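Long-range contact in SusD-like carbohydrate binding protein (Bacteroides vulgatus, PDB 3LEW), which probably binds carbohydrate nutrients at the outer membrane as a SusD-family protein: residues V59-F73 against G449-F461. Residues are numbered along the deposited sequence; the frame is centred on the assembly and turned at random.
Sequences VVLNSKYGFRTHNEF and GHRFFNFPDKSAF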
# COMPACT_ATOMS: atom_id res chain seq x y z
N VAL A 59 5.84 8.12 -10.02
CA VAL A 59 4.51 8.26 -10.63
C VAL A 59 4.29 9.72 -10.99
O VAL A 59 4.58 10.60 -10.18
CB VAL A 59 3.40 7.75 -9.66
CG1 VAL A 59 1.97 8.07 -10.15
CG2 VAL A 59 3.58 6.23 -9.40
N VAL A 60 3.83 9.95 -12.22
CA VAL A 60 3.39 11.23 -12.75
C VAL A 60 1.87 11.18 -12.96
O VAL A 60 1.40 10.32 -13.73
CB VAL A 60 4.04 11.46 -14.16
CG1 VAL A 60 3.63 12.79 -14.76
CG2 VAL A 60 5.59 11.33 -14.11
N LEU A 61 1.14 12.11 -12.36
CA LEU A 61 -0.29 12.22 -12.55
C LEU A 61 -0.60 13.14 -13.74
O LEU A 61 0.01 14.21 -13.91
CB LEU A 61 -0.98 12.71 -11.28
CG LEU A 61 -1.50 11.65 -10.31
CD1 LEU A 61 -2.72 10.89 -10.82
CD2 LEU A 61 -0.37 10.64 -9.87
N ASN A 62 -1.57 12.73 -14.56
CA ASN A 62 -2.14 13.66 -15.52
C ASN A 62 -3.12 14.61 -14.82
O ASN A 62 -3.19 14.69 -13.58
CB ASN A 62 -2.68 12.92 -16.80
CG ASN A 62 -3.95 12.14 -16.55
OD1 ASN A 62 -4.61 12.36 -15.53
ND2 ASN A 62 -4.31 11.24 -17.48
N SER A 63 -3.86 15.35 -15.61
CA SER A 63 -4.76 16.42 -15.22
C SER A 63 -6.18 15.95 -14.92
O SER A 63 -7.07 16.79 -14.69
CB SER A 63 -4.87 17.41 -16.40
OG SER A 63 -5.63 16.87 -17.48
N LYS A 64 -6.43 14.66 -15.06
CA LYS A 64 -7.79 14.18 -14.92
C LYS A 64 -8.21 14.17 -13.45
O LYS A 64 -7.43 14.36 -12.51
CB LYS A 64 -7.96 12.81 -15.53
CG LYS A 64 -7.66 12.73 -17.00
CD LYS A 64 -8.71 13.42 -17.83
CE LYS A 64 -8.33 13.32 -19.27
NZ LYS A 64 -9.24 14.06 -20.16
N TYR A 65 -9.52 13.96 -13.28
CA TYR A 65 -10.11 13.75 -11.96
C TYR A 65 -9.35 12.71 -11.15
O TYR A 65 -8.89 11.68 -11.68
CB TYR A 65 -11.54 13.30 -12.15
CG TYR A 65 -12.32 13.05 -10.89
CD1 TYR A 65 -12.88 14.11 -10.21
CD2 TYR A 65 -12.54 11.77 -10.43
CE1 TYR A 65 -13.65 13.89 -9.04
CE2 TYR A 65 -13.31 11.57 -9.29
CZ TYR A 65 -13.87 12.61 -8.63
OH TYR A 65 -14.63 12.39 -7.48
N GLY A 66 -9.27 12.99 -9.84
CA GLY A 66 -8.71 12.03 -8.91
C GLY A 66 -7.53 12.47 -8.08
O GLY A 66 -7.73 13.07 -6.98
N PHE A 67 -6.32 12.14 -8.53
CA PHE A 67 -5.13 12.21 -7.67
C PHE A 67 -4.08 13.23 -8.04
O PHE A 67 -2.96 13.18 -7.50
CB PHE A 67 -4.53 10.82 -7.59
CG PHE A 67 -5.37 9.87 -6.76
CD1 PHE A 67 -6.41 9.13 -7.36
CD2 PHE A 67 -5.12 9.71 -5.42
CE1 PHE A 67 -7.21 8.25 -6.57
CE2 PHE A 67 -5.88 8.82 -4.67
CZ PHE A 67 -6.92 8.09 -5.26
N ARG A 68 -4.44 14.20 -8.88
CA ARG A 68 -3.45 15.23 -9.28
C ARG A 68 -2.92 16.00 -8.05
O ARG A 68 -1.74 16.23 -7.96
CB ARG A 68 -3.99 16.21 -10.32
CG ARG A 68 -2.91 17.29 -10.75
CD ARG A 68 -3.53 18.51 -11.47
NE ARG A 68 -4.54 19.16 -10.60
CZ ARG A 68 -4.33 20.22 -9.82
NH1 ARG A 68 -3.15 20.82 -9.77
NH2 ARG A 68 -5.33 20.70 -9.09
N THR A 69 -3.80 16.39 -7.12
CA THR A 69 -3.37 17.16 -5.96
C THR A 69 -2.46 16.33 -5.03
O THR A 69 -1.66 16.89 -4.34
CB THR A 69 -4.52 17.78 -5.18
OG1 THR A 69 -5.39 16.74 -4.69
CG2 THR A 69 -5.35 18.80 -6.06
N HIS A 70 -2.61 15.02 -5.03
CA HIS A 70 -1.74 14.11 -4.28
C HIS A 70 -0.35 14.13 -4.88
O HIS A 70 0.64 14.19 -4.13
CB HIS A 70 -2.30 12.64 -4.22
CG HIS A 70 -3.73 12.57 -3.77
ND1 HIS A 70 -4.74 13.14 -4.51
CD2 HIS A 70 -4.32 12.00 -2.70
CE1 HIS A 70 -5.90 12.94 -3.89
NE2 HIS A 70 -5.68 12.24 -2.79
N ASN A 71 -0.25 14.10 -6.22
CA ASN A 71 1.03 14.16 -6.89
C ASN A 71 1.75 15.47 -6.55
O ASN A 71 2.98 15.50 -6.49
CB ASN A 71 0.84 13.96 -8.40
CG ASN A 71 2.09 13.53 -9.15
OD1 ASN A 71 2.33 14.03 -10.27
ND2 ASN A 71 2.84 12.54 -8.63
N GLU A 72 0.99 16.54 -6.31
CA GLU A 72 1.49 17.86 -5.94
C GLU A 72 1.85 18.01 -4.46
O GLU A 72 2.44 19.04 -4.05
CB GLU A 72 0.37 18.89 -6.16
CG GLU A 72 -0.08 19.07 -7.56
CD GLU A 72 -1.00 20.25 -7.69
OE1 GLU A 72 -1.85 20.47 -6.81
OE2 GLU A 72 -0.87 20.98 -8.68
N PHE A 73 1.45 17.03 -3.66
CA PHE A 73 1.59 17.03 -2.19
C PHE A 73 0.63 17.96 -1.46
O PHE A 73 0.82 18.28 -0.27
CB PHE A 73 3.04 17.26 -1.73
CG PHE A 73 3.97 16.15 -2.11
CD1 PHE A 73 4.11 15.03 -1.32
CD2 PHE A 73 4.71 16.24 -3.25
CE1 PHE A 73 4.95 13.98 -1.70
CE2 PHE A 73 5.53 15.24 -3.63
CZ PHE A 73 5.67 14.10 -2.86
N GLY A 449 7.07 13.96 -18.81
CA GLY A 449 7.53 13.40 -17.54
C GLY A 449 6.91 14.07 -16.30
O GLY A 449 5.79 14.60 -16.35
N HIS A 450 7.64 14.08 -15.21
CA HIS A 450 7.15 14.70 -13.98
C HIS A 450 6.70 16.15 -14.19
O HIS A 450 7.23 16.85 -15.06
CB HIS A 450 8.23 14.68 -12.90
CG HIS A 450 8.26 13.41 -12.09
ND1 HIS A 450 7.17 12.97 -11.37
CD2 HIS A 450 9.25 12.49 -11.89
CE1 HIS A 450 7.50 11.85 -10.74
NE2 HIS A 450 8.75 11.55 -11.03
N ARG A 451 5.77 16.58 -13.35
CA ARG A 451 5.22 17.93 -13.40
C ARG A 451 5.44 18.75 -12.13
O ARG A 451 5.42 19.98 -12.18
CB ARG A 451 3.72 17.82 -13.63
CG ARG A 451 3.34 17.16 -15.00
CD ARG A 451 1.88 16.69 -14.97
NE ARG A 451 1.01 17.84 -14.92
CZ ARG A 451 -0.22 17.89 -14.41
NH1 ARG A 451 -0.83 16.85 -13.86
NH2 ARG A 451 -0.84 19.06 -14.45
N PHE A 452 5.60 18.07 -11.01
CA PHE A 452 5.65 18.75 -9.70
C PHE A 452 6.99 18.48 -9.08
O PHE A 452 7.27 17.34 -8.69
CB PHE A 452 4.49 18.28 -8.84
CG PHE A 452 3.16 18.49 -9.50
CD1 PHE A 452 2.69 19.76 -9.74
CD2 PHE A 452 2.37 17.40 -9.88
CE1 PHE A 452 1.46 19.96 -10.38
CE2 PHE A 452 1.16 17.58 -10.49
CZ PHE A 452 0.70 18.85 -10.74
N PHE A 453 7.84 19.49 -9.08
CA PHE A 453 9.26 19.31 -8.72
C PHE A 453 9.68 19.80 -7.31
O PHE A 453 10.87 19.74 -6.94
CB PHE A 453 10.11 20.07 -9.76
CG PHE A 453 9.90 19.58 -11.15
CD1 PHE A 453 10.40 18.35 -11.52
CD2 PHE A 453 9.14 20.30 -12.05
CE1 PHE A 453 10.18 17.84 -12.81
CE2 PHE A 453 8.94 19.79 -13.35
CZ PHE A 453 9.46 18.57 -13.70
N ASN A 454 8.72 20.32 -6.58
CA ASN A 454 8.94 20.83 -5.23
C ASN A 454 7.63 20.80 -4.49
O ASN A 454 6.60 20.43 -5.06
CB ASN A 454 9.49 22.26 -5.28
CG ASN A 454 8.71 23.11 -6.24
OD1 ASN A 454 9.15 23.32 -7.38
ND2 ASN A 454 7.54 23.54 -5.84
N PHE A 455 7.67 21.12 -3.19
CA PHE A 455 6.48 21.12 -2.38
C PHE A 455 5.63 22.35 -2.67
O PHE A 455 6.13 23.28 -3.30
CB PHE A 455 6.85 21.06 -0.89
CG PHE A 455 7.41 19.77 -0.46
CD1 PHE A 455 6.70 18.57 -0.67
CD2 PHE A 455 8.62 19.71 0.22
CE1 PHE A 455 7.21 17.35 -0.22
CE2 PHE A 455 9.13 18.49 0.68
CZ PHE A 455 8.40 17.29 0.45
N PRO A 456 4.35 22.36 -2.26
CA PRO A 456 3.48 23.48 -2.63
C PRO A 456 3.97 24.86 -2.20
O PRO A 456 3.68 25.85 -2.87
CB PRO A 456 2.17 23.14 -1.90
CG PRO A 456 2.13 21.73 -1.88
CD PRO A 456 3.55 21.27 -1.68
N ASP A 457 4.72 24.95 -1.10
CA ASP A 457 5.23 26.26 -0.66
C ASP A 457 6.64 26.58 -1.23
O ASP A 457 7.39 27.44 -0.70
CB ASP A 457 5.25 26.28 0.86
CG ASP A 457 6.36 25.45 1.44
OD1 ASP A 457 6.87 24.54 0.74
OD2 ASP A 457 6.72 25.72 2.62
N LYS A 458 6.98 25.86 -2.30
CA LYS A 458 8.25 25.98 -3.05
C LYS A 458 9.45 25.49 -2.26
O LYS A 458 10.59 25.68 -2.67
CB LYS A 458 8.48 27.42 -3.54
CG LYS A 458 7.31 28.00 -4.30
CD LYS A 458 6.91 27.15 -5.49
CE LYS A 458 6.54 28.03 -6.71
NZ LYS A 458 5.73 29.25 -6.32
N SER A 459 9.22 24.86 -1.11
CA SER A 459 10.31 24.15 -0.45
C SER A 459 10.81 23.03 -1.34
O SER A 459 10.02 22.31 -1.96
CB SER A 459 9.85 23.62 0.89
OG SER A 459 9.58 24.74 1.72
N ALA A 460 12.13 22.87 -1.37
CA ALA A 460 12.76 21.72 -2.00
C ALA A 460 12.32 20.44 -1.29
O ALA A 460 12.11 20.41 -0.07
CB ALA A 460 14.29 21.83 -1.95
N PHE A 461 12.24 19.36 -2.03
CA PHE A 461 11.91 18.08 -1.44
C PHE A 461 13.02 17.72 -0.46
O PHE A 461 14.19 17.98 -0.72
CB PHE A 461 11.90 16.99 -2.49
CG PHE A 461 10.78 17.10 -3.48
CD1 PHE A 461 9.50 17.45 -3.09
CD2 PHE A 461 11.03 16.82 -4.84
CE1 PHE A 461 8.45 17.51 -4.02
CE2 PHE A 461 9.98 16.88 -5.75
CZ PHE A 461 8.70 17.21 -5.34
O HOH W 1 5.01 14.90 -11.12
O HOH W 2 3.92 20.94 -5.26
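Phe452 lies between Glu72 and its own neighbour Arg451, packing the loop that follows strand 440-448 of this SusD-family fold against the short helix 68-71. In the modelled conformer Glu72 CG sits over one face of the ring, 3.3 Å from its centroid and 13° off the normal, a CH-pi contact; Arg451 CB covers the opposite face. Asn71 OD1 meets the ring edge 3.4 Å from Phe452 CD2. Bent at chi3 (67°), the Arg451 chain carries NH1 to Leu61 O for a 2.8 Å hydrogen bond, with the acceptor in the guanidinium plane. At the helix end, where Phe73 closes a Schellman motif, its ring receives the edge of Phe455 on one face, centroids 5.2 Å apart and planes at 82°; Phe461 completes the aromatic cluster, and Tyr467 stacks on Phe455. Farther along, in the modelled conformer, Val60 CG2 lies over a face of the His450 ring, toward its rim, and His450 NE2 is held by Ser57 O. Asn71 is fixed in turn by ND2 bonds to Val59 O and Ala54 O, while its OD1 accepts from Leu61 N. That same OD1 takes a bond from a water that accepts from Arg451 N and lies 2.9 Å from His450 ND1.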